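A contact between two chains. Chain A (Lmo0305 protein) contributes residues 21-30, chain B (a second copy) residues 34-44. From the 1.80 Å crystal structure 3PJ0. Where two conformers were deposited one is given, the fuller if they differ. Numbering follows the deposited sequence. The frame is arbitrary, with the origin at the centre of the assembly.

Chain A (21-30) GPRNVGVLTE
Chain B 34-44: NIDDNLESDIY

This is a backbone-led contact between two copies of one protein, in which the loop and first helical turn of chain A dock against an irregular segment of chain B through three main-chain hydrogen bonds, one side-chain hydrogen bond and a small apolar cluster, burying 502 Å² in total.

The two chains run antiparallel: Arg23(A) pairs with Ser41(B), Val25(A) with Leu39(B) and Gly26(A) with Asp37(B). A single beta bridge joins Asn24(A) to Glu40(B), with CA atoms 4.3 Å apart. Its evidence is a pair of flanking bonds, Ser41(B) N to Arg23(A) O at 2.9 Å (164°) and Val25(A) N to Leu39(B) O at 2.9 Å (150°). Chain A is extended here, with phi/psi of -88/89 at Arg23(A) and -129/176 at Asn24(A); Leu39(B), Glu40(B) and Ser41(B) lie near -65/140.

Beyond this single bridge chain A enters a helix, and Asp36(B) to Leu39(B) form a type I turn. That turn is closed by Leu39(B) N to Asp36(B) O (2.9 Å) and braced by Asn38(B) N to Asp36(B) OD1 (2.8 Å). It presents Asp37(B) O to Gly26(A) N at 2.9 Å (152°). Amides at the start of a helix have no preceding helical carbonyl to bond, and here chain B supplies acceptors for two of them, Leu39(B) O for Val25(A) N and Asp37(B) O for Gly26(A) N. An ideal CB on Gly26(A) would lie 3.2 Å from Asp37(B) O, a tight fit.

Further along the helix (phi/psi near -60/-40), Thr29(A), chi1 p, points toward chain B and donates from OG1 to Asp37(B) OD1 at 2.8 Å. Asp37(B), chi1 m, starts sideways, but its carboxylate comes nearer, so this residue accepts through both backbone and side chain.

Val25(A), chi1 t, is buried and points toward chain B. Its CG1 lies 4.0 Å from CG2 of Ile35(B) (m, m), and its CG2 lies 4.0 Å from CB of Leu39(B) (t, p). At the other end, Arg23(A) (m, t, t) sets CD 3.9 Å from CD1 of Ile43(B) (m, m).

The CA-to-CB bond of Glu40(B) (m, m, chi3 -23°) points away from chain A, yet its carboxylate comes nearer. OE1 sits 3.2 Å from Arg23(A) O, but two acceptors cannot bond; instead, water 1 accepts from Arg23(A) N (2.9 Å) and donates to Glu40(B) OE1 (2.8 Å). Water 2 accepts from Asn24(A) ND2 (3.2 Å; chi1 p, chi2 23°) and donates to Glu40(B) OE2 (2.7 Å) and Asn38(B) O (2.9 Å).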

ATOM      1  N   GLY A  21      -7.711   0.105  22.191  1.00 16.66           N
ATOM      2  CA  GLY A  21      -6.444  -0.179  22.821  1.00 16.54           C
ATOM      3  C   GLY A  21      -5.239   0.148  21.945  1.00 15.79           C
ATOM      4  O   GLY A  21      -5.381   0.625  20.823  1.00 14.04           O
ATOM      5  N   PRO A  22      -4.052  -0.153  22.448  1.00 15.53           N
ATOM      6  CA  PRO A  22      -2.829   0.204  21.703  1.00 15.73           C
ATOM      7  C   PRO A  22      -2.666  -0.366  20.291  1.00 14.02           C
ATOM      8  O   PRO A  22      -2.987  -1.525  20.065  1.00 13.62           O
ATOM      9  CB  PRO A  22      -1.726  -0.364  22.600  1.00 16.51           C
ATOM     10  CG  PRO A  22      -2.303  -0.434  23.930  1.00 17.88           C
ATOM     11  CD  PRO A  22      -3.736  -0.769  23.755  1.00 16.29           C
ATOM     12  N   ARG A  23      -2.184   0.455  19.354  1.00 12.73           N
ATOM     13  CA  ARG A  23      -1.883   0.010  18.000  0.50 12.77           C
ATOM     14  C   ARG A  23      -0.447  -0.485  18.060  1.00 12.13           C
ATOM     15  O   ARG A  23       0.483   0.290  17.876  1.00 11.43           O
ATOM     16  CB  ARG A  23      -2.017   1.151  16.971  0.50 12.91           C
ATOM     17  CG  ARG A  23      -3.420   1.689  16.817  0.50 14.67           C
ATOM     18  CD  ARG A  23      -3.529   2.760  15.693  0.50 14.95           C
ATOM     19  NE  ARG A  23      -4.924   3.146  15.539  0.50 15.95           N
ATOM     20  CZ  ARG A  23      -5.794   2.503  14.760  0.50 18.98           C
ATOM     21  NH1 ARG A  23      -5.405   1.464  14.028  0.50 17.53           N
ATOM     22  NH2 ARG A  23      -7.055   2.911  14.699  0.50 21.35           N
ATOM     23  N   ASN A  24      -0.282  -1.756  18.381  1.00 11.69           N
ATOM     24  CA  ASN A  24       1.048  -2.354  18.516  1.00 11.24           C
ATOM     25  C   ASN A  24       1.163  -3.619  17.713  1.00 10.55           C
ATOM     26  O   ASN A  24       0.185  -4.068  17.116  1.00 10.73           O
ATOM     27  CB  ASN A  24       1.387  -2.599  20.010  1.00 11.92           C
ATOM     28  CG  ASN A  24       0.384  -3.498  20.725  1.00 11.45           C
ATOM     29  OD1 ASN A  24      -0.322  -4.274  20.112  1.00 10.88           O
ATOM     30  ND2 ASN A  24       0.333  -3.390  22.059  1.00 12.62           N
ATOM     31  N   VAL A  25       2.356  -4.208  17.687  1.00 10.75           N
ATOM     32  CA  VAL A  25       2.572  -5.425  16.873  1.00 10.81           C
ATOM     33  C   VAL A  25       1.684  -6.616  17.271  1.00 10.89           C
ATOM     34  O   VAL A  25       1.270  -7.412  16.417  1.00 10.93           O
ATOM     35  CB  VAL A  25       4.080  -5.785  16.846  1.00  9.77           C
ATOM     36  CG1 VAL A  25       4.325  -7.149  16.274  1.00 11.90           C
ATOM     37  CG2 VAL A  25       4.855  -4.682  16.095  1.00 12.19           C
ATOM     38  N   GLY A  26       1.356  -6.683  18.557  1.00 11.72           N
ATOM     39  CA  GLY A  26       0.407  -7.682  19.109  1.00 12.58           C
ATOM     40  C   GLY A  26      -0.940  -7.734  18.396  1.00 12.42           C
ATOM     41  O   GLY A  26      -1.602  -8.768  18.381  1.00 13.01           O
ATOM     42  N   VAL A  27      -1.351  -6.631  17.766  1.00 11.69           N
ATOM     43  CA  VAL A  27      -2.604  -6.623  17.023  1.00 11.31           C
ATOM     44  C   VAL A  27      -2.488  -7.611  15.845  1.00 11.06           C
ATOM     45  O   VAL A  27      -3.413  -8.380  15.538  1.00 11.60           O
ATOM     46  CB  VAL A  27      -2.927  -5.222  16.513  1.00 10.69           C
ATOM     47  CG1 VAL A  27      -4.168  -5.237  15.567  1.00 11.35           C
ATOM     48  CG2 VAL A  27      -3.124  -4.229  17.709  1.00 10.97           C
ATOM     49  N   LEU A  28      -1.328  -7.609  15.201  1.00 10.54           N
ATOM     50  CA  LEU A  28      -1.053  -8.516  14.074  1.00 10.08           C
ATOM     51  C   LEU A  28      -0.823  -9.957  14.546  1.00 10.54           C
ATOM     52  O   LEU A  28      -1.369 -10.907  13.983  1.00  9.27           O
ATOM     53  CB  LEU A  28       0.167  -8.011  13.278  1.00  9.22           C
ATOM     54  CG  LEU A  28       0.602  -8.844  12.038  1.00  8.39           C
ATOM     55  CD1 LEU A  28      -0.569  -9.123  11.079  1.00  6.66           C
ATOM     56  CD2 LEU A  28       1.758  -8.187  11.337  1.00 12.19           C
ATOM     57  N   THR A  29       0.006 -10.138  15.563  1.00 11.23           N
ATOM     58  CA  THR A  29       0.304 -11.504  16.036  1.00 12.02           C
ATOM     59  C   THR A  29      -0.995 -12.190  16.513  1.00 12.28           C
ATOM     60  O   THR A  29      -1.207 -13.375  16.226  1.00 11.85           O
ATOM     61  CB  THR A  29       1.429 -11.546  17.101  1.00 13.54           C
ATOM     62  OG1 THR A  29       1.017 -10.849  18.265  1.00 15.76           O
ATOM     63  CG2 THR A  29       2.750 -10.951  16.562  1.00 14.89           C
ATOM     64  N   GLU A  30      -1.889 -11.445  17.163  1.00 12.13           N
ATOM     65  CA  GLU A  30      -3.189 -12.033  17.575  1.00 12.19           C
ATOM     66  C   GLU A  30      -3.970 -12.524  16.349  1.00 11.93           C
ATOM     67  O   GLU A  30      -4.536 -13.637  16.349  1.00 10.94           O
ATOM     68  CB  GLU A  30      -4.068 -11.074  18.424  1.00 12.35           C
ATOM     69  CG  GLU A  30      -5.476 -11.697  18.741  1.00 13.17           C
ATOM     70  CD  GLU A  30      -6.408 -10.798  19.555  1.00 15.77           C
ATOM     71  OE1 GLU A  30      -5.902  -9.916  20.291  1.00 16.42           O
ATOM     72  OE2 GLU A  30      -7.649 -10.995  19.477  1.00 12.25           O
TER
ATOM     73  N   ASN B  34      10.962 -12.489  17.167  1.00 16.76           N
ATOM     74  CA  ASN B  34      11.740 -11.752  18.164  1.00 18.44           C
ATOM     75  C   ASN B  34      11.334 -10.289  18.370  1.00 17.79           C
ATOM     76  O   ASN B  34      12.080  -9.508  18.977  1.00 17.86           O
ATOM     77  CB  ASN B  34      13.220 -11.912  17.841  1.00 19.53           C
ATOM     78  CG  ASN B  34      13.691 -13.368  18.071  1.00 20.74           C
ATOM     79  OD1 ASN B  34      13.999 -14.063  17.116  1.00 24.88           O
ATOM     80  ND2 ASN B  34      13.613 -13.847  19.313  1.00 20.60           N
ATOM     81  N   ILE B  35      10.163  -9.934  17.856  1.00 16.22           N
ATOM     82  CA  ILE B  35       9.594  -8.607  18.066  1.00 15.46           C
ATOM     83  C   ILE B  35       8.623  -8.675  19.248  1.00 15.72           C
ATOM     84  O   ILE B  35       7.819  -9.579  19.328  1.00 15.60           O
ATOM     85  CB  ILE B  35       8.836  -8.108  16.810  1.00 15.09           C
ATOM     86  CG1 ILE B  35       9.780  -8.086  15.603  1.00 16.07           C
ATOM     87  CG2 ILE B  35       8.178  -6.713  17.097  1.00 14.67           C
ATOM     88  CD1 ILE B  35      11.016  -7.140  15.799  1.00 16.98           C
ATOM     89  N   ASP B  36       8.750  -7.729  20.175  1.00 15.58           N
ATOM     90  CA  ASP B  36       7.865  -7.576  21.326  1.00 16.99           C
ATOM     91  C   ASP B  36       6.462  -7.210  20.849  1.00 16.35           C
ATOM     92  O   ASP B  36       6.304  -6.276  20.040  1.00 15.51           O
ATOM     93  CB  ASP B  36       8.398  -6.423  22.195  1.00 17.54           C
ATOM     94  CG  ASP B  36       7.717  -6.305  23.555  1.00 21.41           C
ATOM     95  OD1 ASP B  36       6.554  -6.707  23.724  1.00 18.55           O
ATOM     96  OD2 ASP B  36       8.390  -5.780  24.478  1.00 26.44           O
ATOM     97  N   ASP B  37       5.455  -7.943  21.318  1.00 16.01           N
ATOM     98  CA  ASP B  37       4.051  -7.619  20.959  1.00 16.28           C
ATOM     99  C   ASP B  37       3.672  -6.180  21.366  1.00 15.76           C
ATOM    100  O   ASP B  37       2.746  -5.585  20.803  1.00 14.24           O
ATOM    101  CB  ASP B  37       3.075  -8.624  21.562  1.00 17.27           C
ATOM    102  CG  ASP B  37       3.011  -9.923  20.784  1.00 19.57           C
ATOM    103  OD1 ASP B  37       3.321  -9.958  19.576  1.00 17.43           O
ATOM    104  OD2 ASP B  37       2.643 -10.930  21.401  1.00 24.93           O
ATOM    105  N   ASN B  38       4.411  -5.602  22.316  1.00 15.60           N
ATOM    106  CA  ASN B  38       4.144  -4.229  22.747  1.00 16.02           C
ATOM    107  C   ASN B  38       4.847  -3.149  21.900  1.00 14.49           C
ATOM    108  O   ASN B  38       4.725  -1.962  22.190  1.00 14.62           O
ATOM    109  CB  ASN B  38       4.528  -4.042  24.217  1.00 16.73           C
ATOM    110  CG  ASN B  38       3.661  -4.851  25.166  1.00 21.77           C
ATOM    111  OD1 ASN B  38       2.459  -5.047  24.934  1.00 25.58           O
ATOM    112  ND2 ASN B  38       4.260  -5.303  26.265  1.00 27.15           N
ATOM    113  N   LEU B  39       5.617  -3.544  20.891  1.00 13.37           N
ATOM    114  CA  LEU B  39       6.264  -2.569  20.029  1.00 12.36           C
ATOM    115  C   LEU B  39       5.179  -1.752  19.319  1.00 12.25           C
ATOM    116  O   LEU B  39       4.259  -2.301  18.685  1.00 11.32           O
ATOM    117  CB  LEU B  39       7.150  -3.243  19.002  1.00 12.40           C
ATOM    118  CG  LEU B  39       7.855  -2.272  18.037  1.00 12.49           C
ATOM    119  CD1 LEU B  39       8.897  -1.369  18.732  1.00 14.04           C
ATOM    120  CD2 LEU B  39       8.526  -3.059  16.926  1.00 11.00           C
ATOM    121  N   GLU B  40       5.306  -0.434  19.393  1.00 11.83           N
ATOM    122  CA  GLU B  40       4.287   0.455  18.843  1.00 12.49           C
ATOM    123  C   GLU B  40       4.322   0.532  17.335  1.00 10.86           C
ATOM    124  O   GLU B  40       5.377   0.573  16.710  1.00 10.62           O
ATOM    125  CB  GLU B  40       4.445   1.862  19.421  1.00 13.29           C
ATOM    126  CG  GLU B  40       4.003   1.966  20.900  1.00 17.11           C
ATOM    127  CD  GLU B  40       2.487   1.911  21.092  1.00 21.96           C
ATOM    128  OE1 GLU B  40       1.746   2.230  20.152  1.00 22.69           O
ATOM    129  OE2 GLU B  40       2.032   1.602  22.220  1.00 28.58           O
ATOM    130  N   SER B  41       3.135   0.551  16.743  1.00 11.20           N
ATOM    131  CA  SER B  41       3.026   0.715  15.324  1.00 10.76           C
ATOM    132  C   SER B  41       3.544   2.097  14.916  1.00 11.45           C
ATOM    133  O   SER B  41       3.508   3.056  15.705  1.00 11.43           O
ATOM    134  CB  SER B  41       1.566   0.567  14.897  1.00 11.08           C
ATOM    135  OG  SER B  41       1.368   0.903  13.540  1.00 12.13           O
ATOM    136  N   ASP B  42       4.060   2.162  13.690  1.00 11.05           N
ATOM    137  CA  ASP B  42       4.310   3.433  13.050  1.00 10.29           C
ATOM    138  C   ASP B  42       2.931   4.102  12.885  1.00 10.46           C
ATOM    139  O   ASP B  42       1.908   3.407  12.902  1.00 10.48           O
ATOM    140  CB  ASP B  42       5.041   3.259  11.715  1.00 10.09           C
ATOM    141  CG  ASP B  42       4.374   2.241  10.800  1.00  9.94           C
ATOM    142  OD1 ASP B  42       4.147   1.090  11.231  1.00 10.63           O
ATOM    143  OD2 ASP B  42       4.107   2.600   9.648  1.00 11.07           O
ATOM    144  N   ILE B  43       2.892   5.433  12.748  1.00 10.34           N
ATOM    145  CA  ILE B  43       1.646   6.168  12.533  1.00 11.38           C
ATOM    146  C   ILE B  43       1.806   7.172  11.363  1.00 11.09           C
ATOM    147  O   ILE B  43       2.507   8.196  11.468  1.00  9.94           O
ATOM    148  CB  ILE B  43       1.132   6.862  13.837  1.00 11.47           C
ATOM    149  CG1 ILE B  43       0.871   5.837  14.963  1.00 14.15           C
ATOM    150  CG2 ILE B  43      -0.156   7.662  13.572  1.00 11.83           C
ATOM    151  CD1 ILE B  43      -0.402   4.945  14.746  1.00 13.73           C
ATOM    152  N   TYR B  44       1.183   6.843  10.232  1.00 10.79           N
ATOM    153  CA  TYR B  44       1.232   7.671   9.008  1.00 10.09           C
ATOM    154  C   TYR B  44       2.645   8.255   8.728  1.00 10.78           C
ATOM    155  O   TYR B  44       2.855   9.474   8.717  1.00 12.04           O
ATOM    156  CB  TYR B  44       0.168   8.770   9.055  1.00 10.48           C
ATOM    157  CG  TYR B  44      -1.276   8.324   9.226  1.00  8.87           C
ATOM    158  CD1 TYR B  44      -1.951   7.719   8.201  1.00  9.32           C
ATOM    159  CD2 TYR B  44      -1.972   8.559  10.402  1.00  7.61           C
ATOM    160  CE1 TYR B  44      -3.267   7.298   8.344  1.00  9.13           C
ATOM    161  CE2 TYR B  44      -3.258   8.118  10.580  1.00 11.64           C
ATOM    162  CZ  TYR B  44      -3.953   7.533   9.513  1.00  7.69           C
ATOM    163  OH  TYR B  44      -5.273   7.189   9.683  1.00  7.95           O
TER
HETATM  164  O   HOH W   1      -0.972   2.935  20.285  1.00 17.35           O
HETATM  165  O   HOH W   2       2.186  -1.000  23.093  1.00 20.40           O